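Cytochrome P450 (Zobellia galactanivorans, PDB 6G5O) belongs to the cytochrome P450 superfamily and binds protoporphyrin IX containing iron within the mainly helical fold of that family. Local coordinates at residues F91-P94 with E98-E101; A105-I110 with L340-Q345; S132-L137 with A333-Q338; N170-Y175 with L216-G221. All blocks are in the same frame, centred on the assembly; numbering follows the deposited sequence.

How the interactions relate
Interactions 1, 2 and 3 cluster on one side of the chain's centre around helices 79-92, 97-117, 122-139 and 333-350, whereas interaction 4 packs helix 169-185 on helix 207-220 beside the haem. Helix 97-117 serves interactions 1 and 2; helix 333-350 serves 2 and 3. Interactions 2 and 3 are buried, the first purely aliphatic, the second a histidine edge against a backbone carbonyl. Interactions 1 and 4 are only partly buried: a proline CH-pi contact on a tyrosine with one amide hydrogen bond in the former, leucine and aromatic packing in the latter. Among the touches between them, Gln106 reaches Arg133 O from 2 to 3, and Leu135 meets Phe218 between 3 and 4.

Interaction 1: residues F91-P94 with E98-E101; sequences FKRP and EYQE
Tyr99 holds CG anti to its backbone N (chi1 -173°), which brings one face of the ring over Pro94 CA, while Gln100, its CG on the N side instead and its chain extended beyond that, reaches back to the same proline's carbonyl. Together they brace the tight turn between helix 79-92 and helix 97-117, helices C and D of the cytochrome P450 fold, with Arg93 and Pro94 forming a short 3-10 segment at the corner. The central interaction is a CH-pi contact: Pro94 CA sits 3.5 Å from the centroid of the Tyr99 ring, only 8° off the ring normal. The proline then runs along the same face toward the hydroxyl end, Pro94 CB lying 3.5 Å from Tyr99 CE1 and Pro94 CG 3.5 Å from Tyr99 CZ. The two side chains thus lie next to one another and point the same way. Arg93 meets the ring quite differently. Bent at chi3, it crosses the tyrosine at about a right angle, with Tyr99 CE2 over one face of the guanidinium at 4.1 Å from Arg93 NH2. Its two terminal nitrogens are engaged by the carbonyls of Leu137 and Leu138, which tie the corner to helix 122-139. The Tyr99 ring is held by Pro94 at one face and, through its hydroxyl, by a hydrogen bond with His335 ND1 of helix 333-350. The one hydrogen bond between the two segments runs from Gln100 NE2 to Pro94 O, 2.9 Å long with an angle of 161° at the hydrogen, the donor lying in the plane of the carbonyl.

Interaction 2: residues A105-I110 with L340-Q345; sequences AQISEI and LKILLQ
Ile107 and Ile342 cross obliquely, and the contact between the helices rests on where Ile107 places its two branches. Its longer arm is extended (chi2 179°) and carries CD1 onto the beta-branch methyl of its partner, with Ile107 CD1 at 3.9 Å from Ile342 CG2. That same methyl lies 4.1 Å from Ile107 CB, so Ile342 CG2 touches both the root and the end of the arm. The shorter branch sits between two neighbours: Ile107 CG2 is 4.0 Å from Leu343 CA and 4.2 Å from Leu343 CD1, and it also stays near Ile342 CG2. One isoleucine thereby spans two successive residues of helix 333-350, mostly through its methyl ends. The backbones come close here, with Ile107 CA and Leu343 CA 6.5 Å apart.

Other helices continue the apolar layer. Ile107 also touches Leu130, and Leu343 touches Phe126, both on helix 122-139, while Leu343 reaches Val229 on helix 223-238. That last helix is the second half of the long central P450 helix, interrupted after 207-220. With helices 97-117, 122-139 and 333-350, which correspond to D, E and L, it forms the four-helix bundle at the core of the cytochrome P450 fold.

Interaction 3: residues S132-L137 with A333-Q338; sequences SRALTL and ATHARQ
Arg133 O, one residue ahead of the alanine that meets His335, is gripped by Thr136 N at 3.1 Å in its own helix and by Gln106 NE2, which comes from helix 97-117. The next carbonyl faces the other segment: Ala134 O makes a close oxygen-to-carbon approach of 3.3 Å to His335 CE1. The oxygen lies at the edge of the imidazole, near its plane, and the histidine presents a carbon corner and not a ring face. The methyl of the same alanine completes the contact, Ala134 CB standing 3.9 Å from both His335 CE1 and His335 NE2. Turning CG away from the backbone N (chi1 -178°) sends the ring of His335, whose ND1 is paired with Tyr99, straight across the gap, which is wide: Ala134 CA and His335 CA are 8.5 Å apart.

The two helices are 122-139 and 333-350, E and L of the cytochrome P450 fold. The second of them begins next to the haem, and the side chain of His335 is about 4 Å from the porphyrin. The imidazole edge thus lies against the Ala134 carbonyl and methyl, while Leu103 of helix 97-117 also packs on Ala134.

In helix 333-350, too, one carbonyl takes more than one donor. Thr334 O receives Gln338 N at 3.1 Å and, from the opposite face of its plane, Gln338 NE2 at 3.2 Å. The side-chain donor is tilted 23° from the carbonyl plane, and the angle at its hydrogen is 136°.

Interaction 4: residues N170-Y175 with L216-G221; sequences NILYHY and LTFAGG. With HEM (protoporphyrin IX containing Fe), chain C.
Phe218 leaves helix 207-220 pointing at helix 169-185, and its CB meets Leu172 CD1 at 4.0 Å. The same methyl is equally close to the next atom, Phe218 CG lying 4.0 Å from Leu172 CD1, so one leucine methyl rests against the root of the ring. Leucine and phenylalanine lie at a slant to each other, and the Leu172 torsion that puts CG anti to the backbone N (chi1 176°) directs CD1 toward Phe218 CB and CG. Farther along the ring, Phe218 CE2 touches Leu135 of helix 122-139. At the tip, Phe218 CZ reaches Tyr175 CE1 at 4.1 Å, coming to the edge of the tyrosine ring near its plane; these two side chains cross at about a right angle. Trp149 stacks edge-to-face with Phe218 and also bonds, together with Glu145, to the Tyr175 hydroxyl.

The other side of helix 207-220 lies against the haem. Leu216 CD2 is 3.5 Å from the haem methyl CMD, and Gly221 CA comes within 3.2 Å of the methyl CMC. Gly220 O accepts a hydrogen bond of 2.8 Å from a water that in turn binds the haem iron at 2.2 Å. Gly220 and Gly221 lie between helices 207-220 and 223-238, close to the iron, in the Ala-Gly-Gly sequence of the long central helix of cytochromes P450, here backed by the G helix.

Interaction 1: residues F91-P94 with E98-E101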
loop_
_atom_site.group_PDB
_atom_site.type_symbol
_atom_site.label_atom_id
_atom_site.label_comp_id
_atom_site.label_asym_id
_atom_site.label_seq_id
_atom_site.Cartn_x
_atom_site.Cartn_y
_atom_site.Cartn_z
ATOM N N PHE A 91 -5.452 -1.678 14.299
ATOM C CA PHE A 91 -5.598 -1.311 12.884
ATOM C C PHE A 91 -7.063 -1.174 12.403
ATOM O O PHE A 91 -7.302 -0.567 11.395
ATOM C CB PHE A 91 -4.870 -2.305 11.985
ATOM C CG PHE A 91 -3.382 -2.086 11.893
ATOM C CD1 PHE A 91 -2.877 -1.200 10.990
ATOM C CD2 PHE A 91 -2.499 -2.805 12.695
ATOM C CE1 PHE A 91 -1.511 -0.990 10.891
ATOM C CE2 PHE A 91 -1.146 -2.603 12.610
ATOM C CZ PHE A 91 -0.634 -1.708 11.696
ATOM N N LYS A 92 -8.012 -1.700 13.170
ATOM C CA LYS A 92 -9.433 -1.567 12.868
ATOM C C LYS A 92 -10.007 -0.235 13.397
ATOM O O LYS A 92 -11.132 0.111 13.042
ATOM C CB LYS A 92 -10.247 -2.751 13.440
ATOM C CG LYS A 92 -11.064 -3.560 12.444
ATOM C CD LYS A 92 -10.298 -4.641 11.695
ATOM N N ARG A 93 -9.237 0.500 14.200
ATOM C CA ARG A 93 -9.709 1.779 14.745
ATOM C C ARG A 93 -10.249 2.804 13.736
ATOM O O ARG A 93 -11.063 3.622 14.114
ATOM C CB ARG A 93 -8.631 2.440 15.639
ATOM C CG ARG A 93 -8.551 1.856 17.055
ATOM C CD ARG A 93 -7.221 2.172 17.746
ATOM N NE ARG A 93 -6.911 3.587 17.676
ATOM C CZ ARG A 93 -6.048 4.166 16.838
ATOM N NH1 ARG A 93 -5.320 3.459 15.943
ATOM N NH2 ARG A 93 -5.896 5.489 16.915
ATOM N N PRO A 94 -9.776 2.812 12.491
ATOM C CA PRO A 94 -10.332 3.851 11.577
ATOM C C PRO A 94 -11.829 3.655 11.233
ATOM O O PRO A 94 -12.426 4.487 10.548
ATOM C CB PRO A 94 -9.476 3.734 10.333
ATOM C CG PRO A 94 -8.208 3.090 10.812
ATOM C CD PRO A 94 -8.599 2.151 11.906
ATOM N N GLU A 98 -15.338 8.960 15.498
ATOM C CA GLU A 98 -14.492 10.088 15.948
ATOM C C GLU A 98 -13.247 10.192 15.091
ATOM O O GLU A 98 -12.865 11.291 14.668
ATOM C CB GLU A 98 -14.137 9.935 17.428
ATOM C CG GLU A 98 -13.165 10.987 17.961
ATOM C CD GLU A 98 -12.909 10.890 19.466
ATOM O OE1 GLU A 98 -13.316 9.873 20.093
ATOM O OE2 GLU A 98 -12.278 11.833 20.031
ATOM N N TYR A 99 -12.642 9.041 14.791
ATOM C CA TYR A 99 -11.456 8.968 13.928
ATOM C C TYR A 99 -11.764 9.486 12.533
ATOM O O TYR A 99 -11.008 10.276 11.986
ATOM C CB TYR A 99 -10.986 7.519 13.871
ATOM C CG TYR A 99 -9.679 7.176 13.165
ATOM C CD1 TYR A 99 -9.500 7.359 11.802
ATOM C CD2 TYR A 99 -8.666 6.495 13.865
ATOM C CE1 TYR A 99 -8.333 6.950 11.171
ATOM C CE2 TYR A 99 -7.505 6.113 13.249
ATOM C CZ TYR A 99 -7.331 6.325 11.920
ATOM O OH TYR A 99 -6.141 5.907 11.323
ATOM N N GLN A 100 -12.846 9.016 11.937
ATOM C CA GLN A 100 -13.257 9.506 10.628
ATOM C C GLN A 100 -13.586 11.001 10.588
ATOM O O GLN A 100 -13.377 11.622 9.536
ATOM C CB GLN A 100 -14.423 8.694 10.026
ATOM C CG GLN A 100 -13.948 7.342 9.530
ATOM C CD GLN A 100 -14.994 6.468 8.886
ATOM O OE1 GLN A 100 -15.865 6.945 8.124
ATOM N NE2 GLN A 100 -14.899 5.166 9.151
ATOM N N GLU A 101 -14.115 11.568 11.676
ATOM C CA GLU A 101 -14.377 13.035 11.709
ATOM C C GLU A 101 -13.085 13.839 11.640
ATOM O O GLU A 101 -13.013 14.861 10.938
ATOM C CB GLU A 101 -15.051 13.470 13.006
ATOM C CG GLU A 101 -16.544 13.331 13.044
ATOM C CD GLU A 101 -17.084 13.143 14.454
ATOM O OE1 GLU A 101 -16.429 13.565 15.446
ATOM O OE2 GLU A 101 -18.171 12.546 14.552
#

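Interaction 2: residues A105-I110 with L340-Q345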
loop_
_atom_site.group_PDB
_atom_site.type_symbol
_atom_site.label_atom_id
_atom_site.label_comp_id
_atom_site.label_asym_id
_atom_site.label_seq_id
_atom_site.Cartn_x
_atom_site.Cartn_y
_atom_site.Cartn_z
ATOM N N ALA A 105 -11.940 16.282 8.613
ATOM C CA ALA A 105 -11.435 17.644 8.858
ATOM C C ALA A 105 -10.042 17.897 8.246
ATOM O O ALA A 105 -9.855 18.907 7.570
ATOM C CB ALA A 105 -11.452 17.968 10.343
ATOM N N GLN A 106 -9.102 16.960 8.403
ATOM C CA GLN A 106 -7.774 17.084 7.747
ATOM C C GLN A 106 -7.881 17.167 6.235
ATOM O O GLN A 106 -7.150 17.926 5.591
ATOM C CB GLN A 106 -6.800 15.922 8.094
ATOM C CG GLN A 106 -6.418 15.734 9.572
ATOM C CD GLN A 106 -5.502 14.515 9.766
ATOM O OE1 GLN A 106 -5.221 13.793 8.819
ATOM N NE2 GLN A 106 -4.975 14.340 10.960
ATOM N N ILE A 107 -8.750 16.350 5.653
ATOM C CA ILE A 107 -8.752 16.228 4.211
ATOM C C ILE A 107 -9.521 17.439 3.596
ATOM O O ILE A 107 -9.135 17.984 2.549
ATOM C CB ILE A 107 -9.298 14.862 3.778
ATOM C CG1 ILE A 107 -8.244 13.778 4.049
ATOM C CG2 ILE A 107 -9.684 14.848 2.289
ATOM C CD1 ILE A 107 -8.689 12.382 3.687
ATOM N N SER A 108 -10.589 17.835 4.258
ATOM C CA SER A 108 -11.274 19.059 3.943
ATOM C C SER A 108 -10.306 20.274 3.932
ATOM O O SER A 108 -10.206 20.991 2.926
ATOM C CB SER A 108 -12.388 19.267 4.969
ATOM O OG SER A 108 -13.126 20.417 4.634
ATOM N N GLU A 109 -9.553 20.443 5.027
ATOM C CA GLU A 109 -8.532 21.495 5.144
ATOM C C GLU A 109 -7.528 21.540 3.982
ATOM O O GLU A 109 -7.297 22.602 3.383
ATOM C CB GLU A 109 -7.770 21.382 6.467
ATOM C CG GLU A 109 -6.258 21.669 6.346
ATOM C CD GLU A 109 -5.688 22.567 7.440
ATOM O OE1 GLU A 109 -5.613 22.109 8.607
ATOM O OE2 GLU A 109 -5.302 23.721 7.102
ATOM N N ILE A 110 -6.921 20.394 3.670
ATOM C CA ILE A 110 -5.918 20.336 2.595
ATOM C C ILE A 110 -6.549 20.586 1.205
ATOM O O ILE A 110 -5.923 21.199 0.330
ATOM C CB ILE A 110 -5.079 19.034 2.653
ATOM C CG1 ILE A 110 -3.897 19.062 1.690
ATOM C CG2 ILE A 110 -5.887 17.823 2.248
ATOM C CD1 ILE A 110 -2.859 20.114 1.984
ATOM N N LEU A 340 -9.200 7.159 1.183
ATOM C CA LEU A 340 -9.654 7.265 -0.179
ATOM C C LEU A 340 -11.157 7.531 -0.337
ATOM O O LEU A 340 -11.520 8.302 -1.256
ATOM C CB LEU A 340 -9.222 6.014 -0.953
ATOM C CG LEU A 340 -7.718 5.862 -1.106
ATOM C CD1 LEU A 340 -7.360 4.495 -1.649
ATOM C CD2 LEU A 340 -7.157 6.958 -2.027
ATOM N N LYS A 341 -12.015 6.942 0.529
ATOM C CA LYS A 341 -13.469 7.229 0.466
ATOM C C LYS A 341 -13.706 8.719 0.755
ATOM O O LYS A 341 -14.476 9.406 0.010
ATOM C CB LYS A 341 -14.336 6.342 1.377
ATOM N N ILE A 342 -13.049 9.216 1.812
ATOM C CA ILE A 342 -13.162 10.617 2.219
ATOM C C ILE A 342 -12.554 11.594 1.205
ATOM O O ILE A 342 -13.166 12.613 0.901
ATOM C CB ILE A 342 -12.570 10.863 3.617
ATOM C CG1 ILE A 342 -13.396 10.105 4.662
ATOM C CG2 ILE A 342 -12.576 12.364 3.985
ATOM C CD1 ILE A 342 -12.706 10.073 6.017
ATOM N N LEU A 343 -11.378 11.269 0.675
ATOM C CA LEU A 343 -10.798 12.078 -0.386
ATOM C C LEU A 343 -11.722 12.194 -1.602
ATOM O O LEU A 343 -12.012 13.313 -2.065
ATOM C CB LEU A 343 -9.454 11.545 -0.818
ATOM C CG LEU A 343 -8.802 12.316 -1.951
ATOM C CD1 LEU A 343 -8.476 13.758 -1.569
ATOM C CD2 LEU A 343 -7.559 11.582 -2.422
ATOM N N LEU A 344 -12.191 11.050 -2.109
ATOM C CA LEU A 344 -13.050 11.086 -3.312
ATOM C C LEU A 344 -14.314 11.952 -3.122
ATOM O O LEU A 344 -14.690 12.686 -4.022
ATOM C CB LEU A 344 -13.442 9.707 -3.798
ATOM C CG LEU A 344 -12.378 8.772 -4.410
ATOM C CD1 LEU A 344 -13.054 7.477 -4.854
ATOM C CD2 LEU A 344 -11.653 9.406 -5.566
ATOM N N GLN A 345 -14.944 11.838 -1.960
ATOM C CA GLN A 345 -16.149 12.574 -1.623
ATOM C C GLN A 345 -15.832 14.059 -1.408
ATOM O O GLN A 345 -16.575 14.900 -1.895
ATOM C CB GLN A 345 -16.904 11.958 -0.410
ATOM C CG GLN A 345 -17.986 10.932 -0.750
ATOM C CD GLN A 345 -18.850 11.373 -1.955
ATOM O OE1 GLN A 345 -19.461 12.442 -1.900
ATOM N NE2 GLN A 345 -18.839 10.580 -3.072
#

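Interaction 3: residues S132-L137 with A333-Q338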
loop_
_atom_site.group_PDB
_atom_site.type_symbol
_atom_site.label_atom_id
_atom_site.label_comp_id
_atom_site.label_asym_id
_atom_site.label_seq_id
_atom_site.Cartn_x
_atom_site.Cartn_y
_atom_site.Cartn_z
ATOM N N SER A 132 0.979 11.744 5.803
ATOM C CA SER A 132 1.637 12.026 7.084
ATOM C C SER A 132 0.656 12.491 8.160
ATOM O O SER A 132 0.759 12.095 9.355
ATOM C CB SER A 132 2.679 13.125 6.877
ATOM O OG SER A 132 3.714 12.667 6.028
ATOM N N ARG A 133 -0.273 13.373 7.785
ATOM C CA ARG A 133 -1.237 13.796 8.772
ATOM C C ARG A 133 -2.173 12.643 9.165
ATOM O O ARG A 133 -2.482 12.448 10.350
ATOM C CB ARG A 133 -2.009 15.015 8.288
ATOM C CG ARG A 133 -1.129 16.242 8.220
ATOM C CD ARG A 133 -1.828 17.425 7.578
ATOM N NE ARG A 133 -0.841 18.468 7.292
ATOM C CZ ARG A 133 -1.067 19.534 6.515
ATOM N NH1 ARG A 133 -2.278 19.746 5.941
ATOM N NH2 ARG A 133 -0.072 20.389 6.299
ATOM N N ALA A 134 -2.652 11.884 8.184
ATOM C CA ALA A 134 -3.555 10.780 8.500
ATOM C C ALA A 134 -2.860 9.742 9.392
ATOM O O ALA A 134 -3.499 9.098 10.187
ATOM C CB ALA A 134 -4.046 10.142 7.241
ATOM N N LEU A 135 -1.548 9.632 9.293
ATOM C CA LEU A 135 -0.800 8.621 10.066
ATOM C C LEU A 135 -0.731 8.958 11.561
ATOM O O LEU A 135 -0.606 8.038 12.388
ATOM C CB LEU A 135 0.581 8.418 9.486
ATOM C CG LEU A 135 1.453 7.285 10.089
ATOM C CD1 LEU A 135 0.756 5.940 9.939
ATOM C CD2 LEU A 135 2.851 7.234 9.492
ATOM N N THR A 136 -0.879 10.253 11.926
ATOM C CA THR A 136 -0.921 10.663 13.322
ATOM C C THR A 136 -2.156 10.101 14.048
ATOM O O THR A 136 -2.099 9.789 15.291
ATOM C CB THR A 136 -0.916 12.193 13.483
ATOM O OG1 THR A 136 -2.063 12.751 12.818
ATOM C CG2 THR A 136 0.367 12.788 12.878
ATOM N N LEU A 137 -3.253 9.959 13.299
ATOM C CA LEU A 137 -4.469 9.328 13.831
ATOM C C LEU A 137 -4.304 7.831 14.062
ATOM O O LEU A 137 -4.742 7.324 15.073
ATOM C CB LEU A 137 -5.689 9.525 12.916
ATOM C CG LEU A 137 -5.965 10.986 12.497
ATOM C CD1 LEU A 137 -7.103 11.106 11.506
ATOM C CD2 LEU A 137 -6.236 11.845 13.725
ATOM N N ALA A 333 -5.424 -1.766 5.425
ATOM C CA ALA A 333 -6.440 -1.646 4.394
ATOM C C ALA A 333 -7.588 -0.742 4.829
ATOM O O ALA A 333 -8.085 0.091 4.042
ATOM C CB ALA A 333 -6.956 -3.011 4.001
ATOM N N THR A 334 -7.987 -0.895 6.087
ATOM C CA THR A 334 -9.037 -0.092 6.665
ATOM C C THR A 334 -8.697 1.425 6.707
ATOM O O THR A 334 -9.511 2.293 6.310
ATOM C CB THR A 334 -9.343 -0.574 8.086
ATOM O OG1 THR A 334 -9.602 -1.975 8.083
ATOM C CG2 THR A 334 -10.609 0.121 8.625
ATOM N N HIS A 335 -7.500 1.733 7.181
ATOM C CA HIS A 335 -6.991 3.110 7.176
ATOM C C HIS A 335 -6.993 3.718 5.768
ATOM O O HIS A 335 -7.523 4.847 5.516
ATOM C CB HIS A 335 -5.560 3.104 7.753
ATOM C CG HIS A 335 -4.936 4.452 7.842
ATOM N ND1 HIS A 335 -5.417 5.443 8.679
ATOM C CD2 HIS A 335 -3.869 4.976 7.201
ATOM C CE1 HIS A 335 -4.679 6.520 8.519
ATOM N NE2 HIS A 335 -3.732 6.260 7.637
ATOM N N ALA A 336 -6.444 2.937 4.838
ATOM C CA ALA A 336 -6.310 3.356 3.455
ATOM C C ALA A 336 -7.665 3.594 2.788
ATOM O O ALA A 336 -7.863 4.578 2.042
ATOM C CB ALA A 336 -5.536 2.313 2.688
ATOM N N ARG A 337 -8.585 2.659 3.016
ATOM C CA ARG A 337 -9.913 2.808 2.471
ATOM C C ARG A 337 -10.627 4.064 2.960
ATOM O O ARG A 337 -11.348 4.710 2.199
ATOM C CB ARG A 337 -10.773 1.608 2.814
ATOM C CG ARG A 337 -10.482 0.398 1.966
ATOM C CD ARG A 337 -11.175 -0.814 2.580
ATOM N NE ARG A 337 -11.054 -1.946 1.701
ATOM C CZ ARG A 337 -10.793 -3.192 2.082
ATOM N NH1 ARG A 337 -10.618 -3.517 3.356
ATOM N NH2 ARG A 337 -10.683 -4.110 1.143
ATOM N N GLN A 338 -10.463 4.393 4.232
ATOM C CA GLN A 338 -11.098 5.589 4.751
ATOM C C GLN A 338 -10.495 6.858 4.148
ATOM O O GLN A 338 -11.229 7.842 3.836
ATOM C CB GLN A 338 -11.016 5.665 6.249
ATOM C CG GLN A 338 -11.657 4.568 7.069
ATOM C CD GLN A 338 -12.827 3.898 6.425
ATOM O OE1 GLN A 338 -13.796 4.542 6.055
ATOM N NE2 GLN A 338 -12.744 2.557 6.303
#

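Interaction 4: residues N170-Y175 with L216-G221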
loop_
_atom_site.group_PDB
_atom_site.type_symbol
_atom_site.label_atom_id
_atom_site.label_comp_id
_atom_site.label_asym_id
_atom_site.label_seq_id
_atom_site.Cartn_x
_atom_site.Cartn_y
_atom_site.Cartn_z
ATOM N N ASN A 170 18.447 3.697 7.966
ATOM C CA ASN A 170 18.793 3.944 9.367
ATOM C C ASN A 170 18.219 5.220 9.943
ATOM O O ASN A 170 18.067 5.312 11.142
ATOM C CB ASN A 170 20.317 3.936 9.555
ATOM C CG ASN A 170 20.869 2.537 9.637
ATOM O OD1 ASN A 170 20.161 1.617 10.033
ATOM N ND2 ASN A 170 22.125 2.359 9.253
ATOM N N ILE A 171 17.913 6.205 9.112
ATOM C CA ILE A 171 17.215 7.386 9.594
ATOM C C ILE A 171 15.877 6.977 10.201
ATOM O O ILE A 171 15.521 7.409 11.306
ATOM C CB ILE A 171 16.974 8.416 8.475
ATOM C CG1 ILE A 171 18.290 9.169 8.162
ATOM C CG2 ILE A 171 15.881 9.412 8.873
ATOM C CD1 ILE A 171 19.082 8.609 6.987
ATOM N N LEU A 172 15.137 6.149 9.469
ATOM C CA LEU A 172 13.884 5.604 9.973
ATOM C C LEU A 172 14.122 4.662 11.159
ATOM O O LEU A 172 13.425 4.738 12.148
ATOM C CB LEU A 172 13.103 4.875 8.861
ATOM C CG LEU A 172 11.807 4.181 9.305
ATOM C CD1 LEU A 172 10.766 5.193 9.822
ATOM C CD2 LEU A 172 11.251 3.322 8.183
ATOM N N TYR A 173 15.098 3.776 11.068
ATOM C CA TYR A 173 15.248 2.757 12.105
ATOM C C TYR A 173 15.658 3.379 13.439
ATOM O O TYR A 173 15.148 2.992 14.485
ATOM C CB TYR A 173 16.210 1.637 11.698
ATOM C CG TYR A 173 15.902 0.973 10.372
ATOM C CD1 TYR A 173 14.609 1.007 9.788
ATOM C CD2 TYR A 173 16.904 0.264 9.694
ATOM C CE1 TYR A 173 14.356 0.389 8.563
ATOM C CE2 TYR A 173 16.653 -0.363 8.478
ATOM C CZ TYR A 173 15.386 -0.294 7.911
ATOM O OH TYR A 173 15.184 -0.913 6.689
ATOM N N HIS A 174 16.525 4.376 13.399
ATOM C CA HIS A 174 16.954 5.068 14.618
ATOM C C HIS A 174 15.826 5.935 15.204
ATOM O O HIS A 174 15.677 6.012 16.409
ATOM C CB HIS A 174 18.230 5.910 14.348
ATOM C CG HIS A 174 18.595 6.851 15.464
ATOM N ND1 HIS A 174 19.432 6.490 16.504
ATOM C CD2 HIS A 174 18.235 8.139 15.700
ATOM C CE1 HIS A 174 19.571 7.515 17.328
ATOM N NE2 HIS A 174 18.851 8.526 16.866
ATOM N N TYR A 175 15.021 6.570 14.364
ATOM C CA TYR A 175 13.913 7.338 14.874
ATOM C C TYR A 175 12.896 6.425 15.588
ATOM O O TYR A 175 12.342 6.798 16.624
ATOM C CB TYR A 175 13.268 8.128 13.737
ATOM C CG TYR A 175 11.911 8.680 14.046
ATOM C CD1 TYR A 175 10.766 7.918 13.824
ATOM C CD2 TYR A 175 11.760 9.968 14.518
ATOM C CE1 TYR A 175 9.501 8.437 14.056
ATOM C CE2 TYR A 175 10.512 10.495 14.766
ATOM C CZ TYR A 175 9.373 9.724 14.537
ATOM O OH TYR A 175 8.122 10.253 14.807
ATOM N N LEU A 216 7.595 -1.735 9.868
ATOM C CA LEU A 216 6.676 -2.226 8.867
ATOM C C LEU A 216 5.531 -1.282 8.650
ATOM O O LEU A 216 5.152 -1.036 7.532
ATOM C CB LEU A 216 6.131 -3.577 9.270
ATOM C CG LEU A 216 4.941 -4.124 8.475
ATOM C CD1 LEU A 216 5.307 -4.400 7.011
ATOM C CD2 LEU A 216 4.428 -5.375 9.206
ATOM N N THR A 217 4.982 -0.778 9.734
ATOM C CA THR A 217 3.872 0.158 9.673
ATOM C C THR A 217 4.203 1.483 8.935
ATOM O O THR A 217 3.400 1.959 8.118
ATOM C CB THR A 217 3.345 0.420 11.094
ATOM O OG1 THR A 217 2.859 -0.817 11.629
ATOM C CG2 THR A 217 2.240 1.405 11.087
ATOM N N PHE A 218 5.359 2.084 9.235
ATOM C CA PHE A 218 5.822 3.269 8.507
ATOM C C PHE A 218 6.093 2.986 7.047
ATOM O O PHE A 218 5.712 3.784 6.173
ATOM C CB PHE A 218 7.097 3.863 9.104
ATOM C CG PHE A 218 6.838 4.817 10.203
ATOM C CD1 PHE A 218 6.692 4.365 11.491
ATOM C CD2 PHE A 218 6.674 6.169 9.938
ATOM C CE1 PHE A 218 6.416 5.264 12.517
ATOM C CE2 PHE A 218 6.426 7.076 10.966
ATOM C CZ PHE A 218 6.293 6.623 12.262
ATOM N N ALA A 219 6.728 1.863 6.764
ATOM C CA ALA A 219 7.126 1.587 5.391
ATOM C C ALA A 219 5.985 1.107 4.469
ATOM O O ALA A 219 5.973 1.426 3.283
ATOM C CB ALA A 219 8.267 0.577 5.374
ATOM N N GLY A 220 5.066 0.302 4.998
ATOM C CA GLY A 220 4.045 -0.338 4.190
ATOM C C GLY A 220 2.953 0.626 3.732
ATOM O O GLY A 220 2.287 0.375 2.750
ATOM N N GLY A 221 2.747 1.700 4.469
ATOM C CA GLY A 221 1.726 2.649 4.159
ATOM C C GLY A 221 2.187 3.950 3.525
ATOM O O GLY A 221 1.371 4.850 3.321
HETATM C CHA HEM C . 0.371 -6.125 3.801
HETATM C CHB HEM C . -0.915 -3.449 -0.008
HETATM C CHC HEM C . -1.480 0.393 2.840
HETATM C CHD HEM C . 0.382 -2.081 6.491
HETATM C C1A HEM C . 0.045 -5.727 2.524
HETATM C C2A HEM C . 0.040 -6.578 1.380
HETATM C C3A HEM C . -0.325 -5.828 0.352
HETATM C C4A HEM C . -0.539 -4.503 0.795
HETATM C CMA HEM C . -0.480 -6.343 -1.041
HETATM C CAA HEM C . 0.324 -8.077 1.295
HETATM C CBA HEM C . 1.821 -8.322 1.398
HETATM C CGA HEM C . 2.135 -9.802 1.419
HETATM O O1A HEM C . 3.199 -10.175 1.903
HETATM O O2A HEM C . 1.356 -10.670 0.984
HETATM C C1B HEM C . -1.181 -2.173 0.443
HETATM C C2B HEM C . -1.743 -1.190 -0.397
HETATM C C3B HEM C . -1.895 -0.071 0.388
HETATM C C4B HEM C . -1.411 -0.465 1.748
HETATM C CMB HEM C . -2.044 -1.335 -1.859
HETATM C CAB HEM C . -2.456 1.255 0.138
HETATM C CBB HEM C . -3.138 1.613 -0.933
HETATM C C1C HEM C . -1.031 0.071 4.094
HETATM C C2C HEM C . -0.899 0.966 5.154
HETATM C C3C HEM C . -0.313 0.280 6.188
HETATM C C4C HEM C . -0.125 -1.050 5.731
HETATM C CMC HEM C . -1.321 2.402 5.177
HETATM C CAC HEM C . 0.005 0.764 7.539
HETATM C CBC HEM C . -0.183 1.984 8.031
HETATM C C1D HEM C . 0.465 -3.408 6.038
HETATM C C2D HEM C . 0.894 -4.504 6.924
HETATM C C3D HEM C . 0.875 -5.637 6.202
HETATM C C4D HEM C . 0.487 -5.215 4.851
HETATM C CMD HEM C . 1.216 -4.349 8.371
HETATM C CAD HEM C . 1.234 -7.030 6.688
HETATM C CBD HEM C . 0.044 -7.923 7.074
HETATM C CGD HEM C . 0.534 -9.279 7.619
HETATM O O1D HEM C . 1.748 -9.652 7.452
HETATM O O2D HEM C . -0.237 -10.076 8.255
HETATM N NA HEM C . -0.270 -4.435 2.137
HETATM N NB HEM C . -0.992 -1.709 1.679
HETATM N NC HEM C . -0.538 -1.139 4.429
HETATM N ND HEM C . 0.232 -3.897 4.830
HETATM FE FE HEM C . -0.359 -2.877 3.325
HETATM O O HOH W 1 1.688 -2.376 2.536
#